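Side-chain contacts in RNA-dependent RNA Polymerase (Bombyx mori cytoplasmic polyhedrosis virus, PDB 6TZ0), which catalyses RNA-templated RNA synthesis, making viral plus strands in conservative transcription and probably complementary minus strands in genome replication: residues E350-A355 and R484-I489; F358-Q363 and D547-D552; G635-P638 and D643-T646. All coordinates share one frame; numbering follows the deposited sequence.

Contact 1 (E350-A355 and R484-I489); sequences ELSLDA and RRQRAI
Ser352 and Gln486 lie against each other at the buried end of this contact, where segment 350-355 of helix 349-356 packs on the loop 484-489. OG of Ser352, anti to the backbone N (chi1 177°), meets CB of Gln486 at 3.3 Å, while Ser352 CB sits 3.3 Å from Gln486 OE1. The two side chains thus run alongside each other, joined by van der Waals contact. An extended glutamine chain carries its amide past the serine, and NE2 is held by a hydrogen bond to Glu478 OE1 and a weak one to Thr347 O, bonds that would fix the rotation of the amide.

The other end is looser and partly exposed. Arg485 bends at chi3 (-64°) and brings NH1 to 2.8 Å from Ala355 O, obliquely and at an angle too poor for a hydrogen bond; Ala355 CB lies 3.8 Å from the same NH1. Attraction between charge and carbonyl remains plausible here. Arg485 binds UTP in another structure of this protein, and its nearest side-chain atom is about 5 Å from Gly550, a residue of that site.

The loop joins strands 474-477 and 489-491, consistent with motif F of viral RNA polymerases. Leu353 of the helix packs on Leu476 of strand 474-477 and on Tyr622 of strand 620-624, Ala488 also touches Leu476, and Ile489 pairs through its backbone with Val477.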
# COMPACT_ATOMS: atom_id res chain seq x y z
N GLU A 350 17.40 -3.62 -8.42
CA GLU A 350 18.66 -3.72 -7.69
C GLU A 350 19.41 -2.39 -7.69
O GLU A 350 20.22 -2.14 -6.80
CB GLU A 350 19.55 -4.80 -8.30
CG GLU A 350 19.00 -6.22 -8.27
CD GLU A 350 18.21 -6.57 -9.52
OE1 GLU A 350 18.07 -5.70 -10.40
OE2 GLU A 350 17.74 -7.72 -9.63
N LEU A 351 19.15 -1.54 -8.69
CA LEU A 351 19.83 -0.25 -8.76
C LEU A 351 19.15 0.80 -7.91
O LEU A 351 19.83 1.68 -7.36
CB LEU A 351 19.90 0.22 -10.21
CG LEU A 351 20.81 -0.56 -11.16
CD1 LEU A 351 20.65 -0.08 -12.58
CD2 LEU A 351 22.25 -0.43 -10.71
N SER A 352 17.83 0.74 -7.77
CA SER A 352 17.08 1.72 -7.01
C SER A 352 16.74 1.26 -5.60
O SER A 352 16.14 2.02 -4.84
CB SER A 352 15.79 2.08 -7.74
OG SER A 352 15.00 2.98 -6.98
N LEU A 353 17.13 0.03 -5.24
CA LEU A 353 16.78 -0.52 -3.94
C LEU A 353 17.53 0.18 -2.81
O LEU A 353 16.99 0.34 -1.71
CB LEU A 353 17.05 -2.02 -3.96
CG LEU A 353 16.65 -2.97 -2.84
CD1 LEU A 353 16.24 -4.27 -3.47
CD2 LEU A 353 17.83 -3.21 -1.92
N ASP A 354 18.76 0.62 -3.07
CA ASP A 354 19.55 1.25 -2.02
C ASP A 354 19.11 2.69 -1.78
O ASP A 354 19.51 3.29 -0.78
CB ASP A 354 21.02 1.19 -2.40
CG ASP A 354 21.95 1.32 -1.21
OD1 ASP A 354 21.47 1.37 -0.07
OD2 ASP A 354 23.18 1.37 -1.42
N ALA A 355 18.30 3.25 -2.67
CA ALA A 355 17.78 4.60 -2.49
C ALA A 355 16.30 4.63 -2.15
O ALA A 355 15.81 5.68 -1.71
CB ALA A 355 18.02 5.42 -3.76
N ARG A 484 9.49 10.80 -10.14
CA ARG A 484 9.74 10.23 -8.83
C ARG A 484 10.54 8.95 -9.02
O ARG A 484 10.51 8.34 -10.09
CB ARG A 484 8.42 9.98 -8.08
CG ARG A 484 8.48 9.74 -6.57
CD ARG A 484 8.41 8.26 -6.22
NE ARG A 484 8.31 8.02 -4.79
CZ ARG A 484 9.35 7.92 -3.97
NH1 ARG A 484 10.58 8.03 -4.44
NH2 ARG A 484 9.15 7.71 -2.67
N ARG A 485 11.24 8.53 -7.96
CA ARG A 485 12.06 7.33 -7.98
C ARG A 485 11.19 6.06 -8.01
O ARG A 485 9.96 6.11 -8.14
CB ARG A 485 12.99 7.31 -6.77
CG ARG A 485 14.03 8.41 -6.78
CD ARG A 485 14.85 8.38 -5.51
NE ARG A 485 14.02 8.67 -4.34
CZ ARG A 485 14.43 8.63 -3.08
NH1 ARG A 485 15.69 8.31 -2.80
NH2 ARG A 485 13.59 8.91 -2.10
N GLN A 486 11.84 4.90 -7.90
CA GLN A 486 11.14 3.67 -8.24
C GLN A 486 10.26 3.15 -7.10
O GLN A 486 9.24 2.52 -7.39
CB GLN A 486 12.15 2.61 -8.69
CG GLN A 486 11.51 1.44 -9.43
CD GLN A 486 12.50 0.43 -9.95
OE1 GLN A 486 13.70 0.55 -9.72
NE2 GLN A 486 12.01 -0.56 -10.66
N ARG A 487 10.61 3.41 -5.84
CA ARG A 487 9.73 3.23 -4.67
C ARG A 487 9.29 1.77 -4.50
O ARG A 487 8.16 1.38 -4.81
CB ARG A 487 8.54 4.19 -4.76
CG ARG A 487 7.60 4.25 -3.56
CD ARG A 487 6.52 5.28 -3.78
NE ARG A 487 5.49 5.24 -2.75
CZ ARG A 487 5.57 5.87 -1.58
NH1 ARG A 487 4.58 5.78 -0.71
NH2 ARG A 487 6.64 6.59 -1.29
N ALA A 488 10.25 0.94 -4.09
CA ALA A 488 9.98 -0.46 -3.79
C ALA A 488 9.03 -0.60 -2.60
O ALA A 488 9.33 -0.15 -1.49
CB ALA A 488 11.29 -1.18 -3.49
N ILE A 489 7.89 -1.25 -2.83
CA ILE A 489 6.86 -1.44 -1.81
C ILE A 489 6.88 -2.89 -1.36
O ILE A 489 7.20 -3.80 -2.14
CB ILE A 489 5.47 -0.99 -2.34
CG1 ILE A 489 4.47 -0.84 -1.20
CG2 ILE A 489 4.92 -1.90 -3.41
CD1 ILE A 489 4.83 0.28 -0.29

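Contact 2 (F358-Q363 and D547-D552); sequences FPRIEQ and DVAGMD
Arg360 reaches across to the backbone of Ala549 with one end of its guanidinium, and alone carries its segment's half of the contact. CG stands between the backbone N and the carbonyl carbon (chi1 62°); the extended chain from CG to NE gives the reach, and the guanidinium meets the carbonyl oxygen with its edge. Its NH2 donates a hydrogen bond to Ala549 O, modelled at a doubtfully short 2.5 Å. The acceptor lies near the guanidinium plane, but the donor stands above the plane of the carbonyl, 65° out of it, and the bond is bent (130° at the hydrogen). Around this bond the same NH2 meets Gly550 CA at 3.7 Å and the methyl CB of Ala549 at 3.8 Å. Arg360 is also tied through its backbone to Ala553, while Gly550 O is held by Ser554 OG.

The receiving segment leaves strand 541-548, turns at Gly550 and enters the weakly bonded start of helix 551-554. Asp547 and Val548 bind magnesium, and Gly550 and Asp552 UTP, in other structures of this protein, and the segment is recognisable as motif A of the polymerase palm, with its two aspartates five positions apart.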
# COMPACT_ATOMS: atom_id res chain seq x y z
N PHE A 358 16.48 1.62 1.75
CA PHE A 358 17.57 1.43 2.71
C PHE A 358 17.40 2.40 3.87
O PHE A 358 17.18 3.59 3.64
CB PHE A 358 18.92 1.65 2.04
CG PHE A 358 20.09 1.13 2.84
CD1 PHE A 358 20.48 -0.20 2.73
CD2 PHE A 358 20.77 1.94 3.72
CE1 PHE A 358 21.54 -0.68 3.46
CE2 PHE A 358 21.82 1.46 4.46
CZ PHE A 358 22.21 0.15 4.33
N PRO A 359 17.52 1.94 5.12
CA PRO A 359 17.24 2.82 6.26
C PRO A 359 18.35 3.83 6.50
O PRO A 359 19.50 3.64 6.09
CB PRO A 359 17.14 1.84 7.43
CG PRO A 359 17.99 0.71 7.03
CD PRO A 359 17.85 0.58 5.55
N ARG A 360 18.00 4.90 7.20
CA ARG A 360 18.96 5.96 7.48
C ARG A 360 18.65 6.65 8.79
O ARG A 360 17.54 6.55 9.32
CB ARG A 360 19.01 6.97 6.34
CG ARG A 360 17.72 7.70 6.09
CD ARG A 360 17.96 8.66 4.95
NE ARG A 360 16.81 9.50 4.65
CZ ARG A 360 16.85 10.49 3.77
NH1 ARG A 360 17.98 10.76 3.14
NH2 ARG A 360 15.77 11.22 3.54
N ILE A 361 19.69 7.25 9.36
CA ILE A 361 19.63 7.94 10.64
C ILE A 361 19.93 9.42 10.48
O ILE A 361 20.98 9.78 9.96
CB ILE A 361 20.67 7.36 11.61
CG1 ILE A 361 20.12 6.13 12.32
CG2 ILE A 361 21.12 8.41 12.62
CD1 ILE A 361 21.16 5.06 12.55
N GLU A 362 19.03 10.27 10.96
CA GLU A 362 19.22 11.71 10.83
C GLU A 362 19.09 12.48 12.13
O GLU A 362 18.26 12.15 12.97
CB GLU A 362 18.21 12.27 9.83
CG GLU A 362 18.13 11.52 8.51
CD GLU A 362 19.32 11.80 7.61
OE1 GLU A 362 19.52 12.98 7.25
OE2 GLU A 362 20.05 10.85 7.27
N GLN A 363 19.97 13.47 12.30
CA GLN A 363 19.98 14.43 13.42
C GLN A 363 20.39 13.96 14.83
O GLN A 363 21.24 14.57 15.47
CB GLN A 363 18.70 15.28 13.49
CG GLN A 363 18.15 15.74 12.14
CD GLN A 363 18.74 17.06 11.70
OE1 GLN A 363 19.59 17.64 12.37
NE2 GLN A 363 18.28 17.55 10.56
N ASP A 547 8.24 19.61 4.61
CA ASP A 547 8.45 18.36 3.89
C ASP A 547 9.50 17.54 4.61
O ASP A 547 10.61 18.03 4.85
CB ASP A 547 8.88 18.63 2.45
CG ASP A 547 8.78 17.40 1.56
OD1 ASP A 547 8.34 16.33 2.04
OD2 ASP A 547 9.15 17.50 0.37
N VAL A 548 9.17 16.30 4.94
CA VAL A 548 10.09 15.36 5.56
C VAL A 548 10.64 14.45 4.47
O VAL A 548 9.90 13.66 3.88
CB VAL A 548 9.41 14.54 6.66
CG1 VAL A 548 10.40 13.56 7.27
CG2 VAL A 548 8.82 15.46 7.72
N ALA A 549 11.94 14.56 4.21
CA ALA A 549 12.56 13.81 3.13
C ALA A 549 12.76 12.36 3.55
O ALA A 549 13.57 12.08 4.45
CB ALA A 549 13.89 14.45 2.74
N GLY A 550 12.04 11.44 2.91
CA GLY A 550 12.26 10.02 3.11
C GLY A 550 11.84 9.51 4.47
O GLY A 550 12.69 9.17 5.29
N MET A 551 10.54 9.47 4.72
CA MET A 551 10.07 9.22 6.08
C MET A 551 10.10 7.73 6.44
O MET A 551 10.43 7.39 7.57
CB MET A 551 8.67 9.79 6.27
CG MET A 551 8.23 9.81 7.72
SD MET A 551 6.68 10.66 8.02
CE MET A 551 6.54 10.45 9.80
N ASP A 552 9.78 6.85 5.48
CA ASP A 552 9.75 5.42 5.78
C ASP A 552 11.13 4.86 6.07
O ASP A 552 11.26 3.91 6.85
CB ASP A 552 9.12 4.64 4.63
CG ASP A 552 7.63 4.76 4.59
OD1 ASP A 552 7.03 4.96 5.67
OD2 ASP A 552 7.04 4.64 3.50

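Contact 3 (G635-P638 and D643-T646); sequences GTYP and DTST
The hydroxyl of Tyr637 faces two oxygens of Asp643: OD1 of the carboxylate at 3.1 Å from OH and the backbone O at 3.3 Å from it. Both bonds are weak, and they compete for one hydroxyl. OD1 also has a weak, long ion pair with Arg641 NE. Ring and carboxylate planes stand 43° apart, the two side chains crossing at about a right angle. Asp643 turns its carboxylate toward the phenol with CG placed between its backbone N and carbonyl carbon (chi1 56°); although the residue occupies the N-cap position of the following helix, its side chain makes no capping bond. Its backbone O is engaged a second time, by a weak bond from Thr646 OG1 at 3.4 Å, which links it to the first turn.

The ring edge meets Thr644: CE2 is 3.6 Å from its CA, and OG1 is 3.8 Å from CE2. One ring face carries CD of the next residue, Pro638, toward its rim. Outside the two segments, the ring is stacked with His647 and meets His648 edge-to-face, so aromatic packing adds to the polar grip at its end.

The contact ties the loop between strand 628-631 and helix 644-665 to the first turn of that helix, consistent with the loop and helix of motif B. Helix 501-508 lies against Asp643 through Pro503 and Tyr504, Tyr504 also touching Thr646, while helix 557-573 reaches the tyrosine through Lys560 and Thr646 through Tyr563.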
# COMPACT_ATOMS: atom_id res chain seq x y z
N GLY A 635 15.11 -1.42 10.10
CA GLY A 635 14.85 -0.10 10.63
C GLY A 635 14.24 0.83 9.61
O GLY A 635 14.44 2.05 9.66
N THR A 636 13.54 0.26 8.65
CA THR A 636 12.75 1.00 7.68
C THR A 636 11.31 0.91 8.18
O THR A 636 11.07 0.49 9.31
CB THR A 636 13.01 0.40 6.29
OG1 THR A 636 14.40 0.13 6.17
CG2 THR A 636 12.69 1.38 5.16
N TYR A 637 10.34 1.33 7.38
CA TYR A 637 8.97 1.02 7.68
C TYR A 637 8.38 0.32 6.46
O TYR A 637 8.55 0.82 5.34
CB TYR A 637 8.17 2.27 8.03
CG TYR A 637 6.90 1.94 8.76
CD1 TYR A 637 6.93 1.63 10.11
CD2 TYR A 637 5.68 1.90 8.10
CE1 TYR A 637 5.79 1.31 10.79
CE2 TYR A 637 4.53 1.58 8.78
CZ TYR A 637 4.59 1.28 10.12
OH TYR A 637 3.44 0.96 10.79
N PRO A 638 7.69 -0.81 6.63
CA PRO A 638 7.45 -1.71 5.49
C PRO A 638 6.50 -1.16 4.43
O PRO A 638 6.68 -1.47 3.25
CB PRO A 638 6.87 -2.97 6.15
CG PRO A 638 7.33 -2.90 7.57
CD PRO A 638 7.33 -1.45 7.91
N ASP A 643 -1.14 -0.77 9.04
CA ASP A 643 -1.11 0.50 9.75
C ASP A 643 -0.07 1.47 9.20
O ASP A 643 0.54 2.21 9.97
CB ASP A 643 -0.88 0.27 11.24
CG ASP A 643 0.38 -0.52 11.54
OD1 ASP A 643 1.06 -0.98 10.60
OD2 ASP A 643 0.70 -0.69 12.73
N THR A 644 0.17 1.49 7.89
CA THR A 644 1.28 2.29 7.39
C THR A 644 0.96 3.78 7.33
O THR A 644 1.78 4.61 7.74
CB THR A 644 1.76 1.76 6.04
OG1 THR A 644 2.78 2.63 5.52
CG2 THR A 644 0.62 1.56 5.03
N SER A 645 -0.22 4.16 6.85
CA SER A 645 -0.55 5.57 6.76
C SER A 645 -0.97 6.12 8.12
O SER A 645 -0.63 7.27 8.45
CB SER A 645 -1.65 5.78 5.73
OG SER A 645 -2.05 7.14 5.66
N THR A 646 -1.66 5.31 8.91
CA THR A 646 -2.12 5.74 10.22
C THR A 646 -0.97 5.98 11.18
O THR A 646 -1.07 6.87 12.02
CB THR A 646 -3.07 4.71 10.84
OG1 THR A 646 -2.37 3.49 11.07
CG2 THR A 646 -4.23 4.44 9.91

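In the fold
All three contacts fall within the central polymerase domain, on the same side of the chain's centre. Contact 3 is buried, contact 1 partly so, and contact 2 lies at the surface. Contacts 1 and 2 draw on adjoining pieces of chain, helix 350-355 and the loop 358-363, which lean on different nucleotide-site segments. Contacts 2 and 3 touch directly, Pro359 and Asp552 packing on Thr636, and Asp552 also on Tyr637. Their chemistry also differs: contact 1 is mostly van der Waals with an arginine at its partly exposed side, contact 2 a single arginine on a main-chain carbonyl, and contact 3 an aromatic ring whose hydroxyl makes weak bonds at a helix start.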